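Local coordinates for protein bacterial leucyl aminopeptidase (Legionella pneumophila, PDB 6ESL) that probably removes amino-terminal residues, leucine among them, from peptides as a secreted zinc-dependent aminopeptidase of the M28 family, at residues Lys187-Leu191 / His209-Leu213; His139-Tyr143 / Glu155-Leu160. All blocks are in the same frame, centred on the assembly; numbering follows the deposited sequence.

Contact 1: residues Lys187-Leu191 / His209-Leu213. With ZN (zinc ion), chain F.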
loop_
_atom_site.group_PDB
_atom_site.type_symbol
_atom_site.label_atom_id
_atom_site.label_comp_id
_atom_site.label_asym_id
_atom_site.label_seq_id
_atom_site.Cartn_x
_atom_site.Cartn_y
_atom_site.Cartn_z
ATOM N N LYS B 187 34.149 13.174 -4.260
ATOM C CA LYS B 187 34.876 13.461 -3.017
ATOM C C LYS B 187 34.033 13.570 -1.752
ATOM O O LYS B 187 34.542 13.318 -0.667
ATOM C CB LYS B 187 35.766 14.685 -3.179
ATOM C CG LYS B 187 35.042 15.906 -3.646
ATOM C CD LYS B 187 35.981 17.110 -3.690
ATOM C CE LYS B 187 36.842 17.119 -4.960
ATOM N NZ LYS B 187 37.280 18.547 -5.109
ATOM N N GLN B 188 32.739 13.919 -1.863
ATOM C CA GLN B 188 31.823 13.879 -0.665
ATOM C C GLN B 188 31.501 12.464 -0.199
ATOM O O GLN B 188 30.931 11.676 -0.975
ATOM C CB GLN B 188 30.516 14.616 -0.973
ATOM C CG GLN B 188 29.454 14.777 0.104
ATOM C CD GLN B 188 28.238 15.421 -0.492
ATOM O OE1 GLN B 188 27.507 14.741 -1.280
ATOM N NE2 GLN B 188 27.984 16.730 -0.186
ATOM N N PRO B 189 31.861 12.102 1.032
ATOM C CA PRO B 189 31.447 10.837 1.616
ATOM C C PRO B 189 30.055 10.911 2.151
ATOM O O PRO B 189 29.534 12.043 2.445
ATOM C CB PRO B 189 32.375 10.654 2.788
ATOM C CG PRO B 189 32.766 12.034 3.185
ATOM C CD PRO B 189 32.539 12.982 2.053
ATOM N N SER B 190 29.419 9.713 2.245
ATOM C CA SER B 190 28.262 9.582 3.043
ATOM C C SER B 190 28.649 9.521 4.577
ATOM O O SER B 190 29.643 8.913 4.961
ATOM C CB SER B 190 27.372 8.409 2.640
ATOM O OG SER B 190 26.805 8.523 1.318
ATOM N N LEU B 191 27.788 10.104 5.413
ATOM C CA LEU B 191 27.923 10.078 6.886
ATOM C C LEU B 191 26.975 9.063 7.472
ATOM O O LEU B 191 25.749 9.180 7.337
ATOM C CB LEU B 191 27.601 11.414 7.474
ATOM C CG LEU B 191 27.542 11.473 9.038
ATOM C CD1 LEU B 191 28.891 11.008 9.632
ATOM C CD2 LEU B 191 27.160 12.898 9.411
ATOM N N HIS B 209 19.542 13.235 2.360
ATOM C CA HIS B 209 20.681 13.464 1.526
ATOM C C HIS B 209 21.217 14.855 1.764
ATOM O O HIS B 209 20.479 15.741 1.888
ATOM C CB HIS B 209 20.463 13.109 0.060
ATOM C CG HIS B 209 19.568 13.995 -0.715
ATOM N ND1 HIS B 209 20.013 15.046 -1.453
ATOM C CD2 HIS B 209 18.242 13.931 -0.942
ATOM C CE1 HIS B 209 19.003 15.606 -2.073
ATOM N NE2 HIS B 209 17.925 14.952 -1.761
ATOM N N MET B 210 22.531 15.000 1.716
ATOM C CA MET B 210 23.162 16.221 2.174
ATOM C C MET B 210 23.450 17.147 0.972
ATOM O O MET B 210 23.834 18.349 1.154
ATOM C CB MET B 210 24.498 15.868 2.896
ATOM C CG MET B 210 25.627 15.400 1.992
ATOM S SD MET B 210 27.156 15.241 2.945
ATOM C CE MET B 210 26.968 13.732 3.819
ATOM N N ASP B 211 23.389 16.595 -0.231
ATOM C CA ASP B 211 23.884 17.259 -1.416
ATOM C C ASP B 211 22.870 18.087 -2.196
ATOM O O ASP B 211 21.669 18.017 -1.949
ATOM C CB ASP B 211 24.585 16.257 -2.374
ATOM C CG ASP B 211 23.597 15.270 -3.009
ATOM O OD1 ASP B 211 22.779 14.738 -2.258
ATOM O OD2 ASP B 211 23.701 15.044 -4.241
ATOM N N THR B 212 23.416 18.836 -3.157
ATOM C CA THR B 212 22.709 19.643 -4.122
ATOM C C THR B 212 23.355 19.528 -5.461
ATOM O O THR B 212 24.390 18.824 -5.663
ATOM C CB THR B 212 22.765 21.147 -3.732
ATOM O OG1 THR B 212 24.145 21.650 -3.898
ATOM C CG2 THR B 212 22.254 21.363 -2.331
ATOM N N LEU B 213 22.778 20.218 -6.422
ATOM C CA LEU B 213 23.429 20.388 -7.724
ATOM C C LEU B 213 24.630 21.380 -7.582
ATOM O O LEU B 213 24.842 22.003 -6.530
ATOM C CB LEU B 213 22.433 20.900 -8.772
ATOM C CG LEU B 213 21.182 20.155 -9.156
ATOM C CD1 LEU B 213 20.651 20.625 -10.460
ATOM C CD2 LEU B 213 21.595 18.725 -9.160
HETATM ZN ZN ZN F . 16.040 15.335 -2.748
HETATM O O HOH W 1 14.117 15.522 -3.776
#

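Contact 2: residues His139-Tyr143 / Glu155-Leu160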
loop_
_atom_site.group_PDB
_atom_site.type_symbol
_atom_site.label_atom_id
_atom_site.label_comp_id
_atom_site.label_asym_id
_atom_site.label_seq_id
_atom_site.Cartn_x
_atom_site.Cartn_y
_atom_site.Cartn_z
ATOM N N HIS B 139 22.579 27.087 8.535
ATOM C CA HIS B 139 23.985 26.765 8.243
ATOM C C HIS B 139 24.095 25.986 6.928
ATOM O O HIS B 139 24.889 26.316 6.039
ATOM C CB HIS B 139 24.544 25.936 9.368
ATOM C CG HIS B 139 26.018 25.715 9.231
ATOM N ND1 HIS B 139 26.540 24.691 8.453
ATOM C CD2 HIS B 139 27.078 26.441 9.673
ATOM C CE1 HIS B 139 27.858 24.785 8.456
ATOM N NE2 HIS B 139 28.205 25.818 9.195
ATOM N N MET B 140 23.246 24.967 6.728
ATOM C CA MET B 140 23.412 24.120 5.507
ATOM C C MET B 140 23.215 24.952 4.273
ATOM O O MET B 140 23.982 24.812 3.334
ATOM C CB MET B 140 22.429 22.952 5.490
ATOM C CG MET B 140 22.801 21.865 6.471
ATOM S SD MET B 140 21.864 20.332 6.214
ATOM C CE MET B 140 22.579 19.640 4.712
ATOM N N THR B 141 22.226 25.843 4.279
ATOM C CA THR B 141 21.952 26.640 3.081
ATOM C C THR B 141 22.980 27.758 2.810
ATOM O O THR B 141 22.957 28.372 1.760
ATOM C CB THR B 141 20.561 27.254 3.090
ATOM O OG1 THR B 141 20.372 28.135 4.248
ATOM C CG2 THR B 141 19.445 26.174 3.109
ATOM N N SER B 142 23.920 27.949 3.717
ATOM C CA SER B 142 24.920 28.990 3.516
ATOM C C SER B 142 26.113 28.479 2.774
ATOM O O SER B 142 26.863 29.316 2.243
ATOM C CB SER B 142 25.314 29.614 4.853
ATOM O OG SER B 142 26.250 28.746 5.426
ATOM N N TYR B 143 26.219 27.177 2.540
ATOM C CA TYR B 143 27.277 26.696 1.661
ATOM C C TYR B 143 26.845 27.146 0.246
ATOM O O TYR B 143 25.654 27.123 -0.066
ATOM C CB TYR B 143 27.398 25.176 1.732
ATOM C CG TYR B 143 27.802 24.657 3.094
ATOM C CD1 TYR B 143 29.140 24.501 3.429
ATOM C CD2 TYR B 143 26.845 24.322 4.042
ATOM C CE1 TYR B 143 29.514 24.027 4.672
ATOM C CE2 TYR B 143 27.209 23.847 5.288
ATOM C CZ TYR B 143 28.544 23.702 5.598
ATOM O OH TYR B 143 28.913 23.229 6.837
ATOM N N GLU B 155 32.978 19.778 2.900
ATOM C CA GLU B 155 32.816 20.526 4.171
ATOM C C GLU B 155 31.438 20.195 4.829
ATOM O O GLU B 155 31.321 20.112 6.059
ATOM C CB GLU B 155 32.897 22.047 3.929
ATOM C CG GLU B 155 34.271 22.632 3.512
ATOM C CD GLU B 155 34.141 24.049 2.845
ATOM O OE1 GLU B 155 33.121 24.783 3.076
ATOM O OE2 GLU B 155 35.083 24.469 2.069
ATOM N N THR B 156 30.367 20.006 3.997
ATOM C CA THR B 156 29.071 19.718 4.554
ATOM C C THR B 156 29.139 18.429 5.329
ATOM O O THR B 156 28.648 18.324 6.440
ATOM C CB THR B 156 27.994 19.570 3.406
ATOM O OG1 THR B 156 27.896 20.796 2.681
ATOM C CG2 THR B 156 26.602 19.176 3.930
ATOM N N ALA B 157 29.713 17.395 4.711
ATOM C CA ALA B 157 29.786 16.101 5.366
ATOM C C ALA B 157 30.581 16.149 6.718
ATOM O O ALA B 157 30.182 15.538 7.748
ATOM C CB ALA B 157 30.472 15.106 4.422
ATOM N N ASN B 158 31.777 16.777 6.644
ATOM C CA ASN B 158 32.577 17.034 7.870
ATOM C C ASN B 158 31.787 17.770 9.032
ATOM O O ASN B 158 31.819 17.353 10.179
ATOM C CB ASN B 158 33.777 17.901 7.511
ATOM C CG ASN B 158 34.839 17.155 6.752
ATOM O OD1 ASN B 158 34.878 15.940 6.729
ATOM N ND2 ASN B 158 35.777 17.923 6.194
ATOM N N TRP B 159 31.076 18.826 8.671
ATOM C CA TRP B 159 30.236 19.587 9.641
ATOM C C TRP B 159 29.110 18.754 10.232
ATOM O O TRP B 159 28.932 18.729 11.399
ATOM C CB TRP B 159 29.686 20.813 8.975
ATOM C CG TRP B 159 28.928 21.653 9.910
ATOM C CD1 TRP B 159 29.457 22.516 10.879
ATOM C CD2 TRP B 159 27.525 21.755 10.019
ATOM N NE1 TRP B 159 28.427 23.143 11.528
ATOM C CE2 TRP B 159 27.240 22.678 11.043
ATOM C CE3 TRP B 159 26.459 21.166 9.332
ATOM C CZ2 TRP B 159 25.930 23.003 11.418
ATOM C CZ3 TRP B 159 25.135 21.508 9.719
ATOM C CH2 TRP B 159 24.888 22.376 10.729
ATOM N N LEU B 160 28.376 17.984 9.428
ATOM C CA LEU B 160 27.369 17.103 9.975
ATOM C C LEU B 160 27.914 16.076 10.943
ATOM O O LEU B 160 27.325 15.778 12.021
ATOM C CB LEU B 160 26.565 16.365 8.819
ATOM C CG LEU B 160 25.792 17.278 7.905
ATOM C CD1 LEU B 160 25.287 16.601 6.589
ATOM C CD2 LEU B 160 24.630 17.878 8.670
#

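Contact 1: residues Lys187-Leu191 / His209-Leu213
Gln188 lays its side-chain amide across Met210, and that amide is gripped at both ends: NE2 is hydrogen-bonded to the carbonyl oxygens of Arg146 and Gly153, OE1 to the backbone N of Ala255. The contact illustrates how an M28 zinc aminopeptidase packs the loop behind a metal ligand. His209 closes strand 203-209 of the mixed sheet, and residues 210-213 run on into the loop before helix 220-239. Strand 188-195 lies two places away in the sheet, beyond strand 248-253, so side chains rather than paired backbones span the gap. Gln188 reaches over because CG stands opposite the backbone N (chi1 -177°) and the chain stays extended. Its side chain then runs past Met210 in the opposing direction, NE2 of Gln188 lying 3.5 Å from CG of Met210. Farther along, OE1 of Gln188 meets CB of Asp211 at 3.5 Å, the amide and carboxylate planes being nearly perpendicular. Met210 bends at its last torsion (chi3 78°), which carries CE to 3.4 Å from the carbonyl O of Pro189. That oxygen is buried with no polar partner in the model, and the methyl lies against it. CE of Met210 also packs against CB of Leu191 at 4.4 Å. Along the loop, the residues flanking Met210 serve the zinc site. NE2 of His209 binds a zinc ion that Asp222 and Asp284 also hold, together with a water. Behind His209, Asp211 holds the other ring nitrogen, and its OD2 is itself hydrogen-bonded to the backbone N of Glu257, which binds the second zinc together with Asp222. The His209 ND1 to Asp211 OD1 bond is 2.9 Å long, bent to 141° at the hydrogen, and approaches from above the carboxylate plane.

Contact 2: residues His139-Tyr143 / Glu155-Leu160
His139 and Trp159 face each other in an offset stack, the imidazole lying over the five-membered ring of the indole with centroids 3.8 Å apart and planes only 12° from parallel. The pair joins two successive helices, 130-142 and 151-170, which form a helical hairpin. With chi1 near 180° in both (-173° and -176°), each ring is swung away from its own backbone N toward the other helix, and the two side chains slide past face to face. Tyr143, just beyond the end of the first helix, continues this tight part: OG1 of Thr156 sits 3.8 Å above the centre of its ring, and the phenol end lies beside CB of Trp159. The Thr156 hydroxyl is hydrogen-bonded to the carbonyl O of Thr152, back along its own helix. Packing is looser elsewhere. At the solvent-facing margin the exposed Glu155 offers CB to Tyr143 CE1 at 4.0 Å. On the buried side Met140 makes wider apolar contacts, with CE 4.1 Å from CG2 of Thr156 and SD 4.4 Å from CD2 of Leu160; Met140 and Leu160 also pack on helix 220-239. Between the two segments, then, cohesion comes from ring stacking and apolar contact, without polar bonds, which suggests that the fit of side chains largely governs the spacing here; a positive charge on His139 would probably strengthen its stack on the electron-rich indole.

Overall arrangement
The two contacts lie side by side, one within the sheet and its loop, the other in the helices that cover them. Contact 1 is wholly buried and belongs to the sheet and its metal-bearing loop; contact 2 is only partly buried and belongs to the outer helical hairpin. Helix 151-170 serves both: Trp159, Thr156 and Glu155 face contact 2, Ala157 faces contact 1, and Leu160 touches both, with Ala157 CB 3.6 Å from Met210 SD and Leu160 CB 3.6 Å from Leu191 CD2. Chemistry follows place. In contact 1 buried polar ends are held by hydrogen bonds, many of them to backbone, whereas aromatic faces do most of the work farther out.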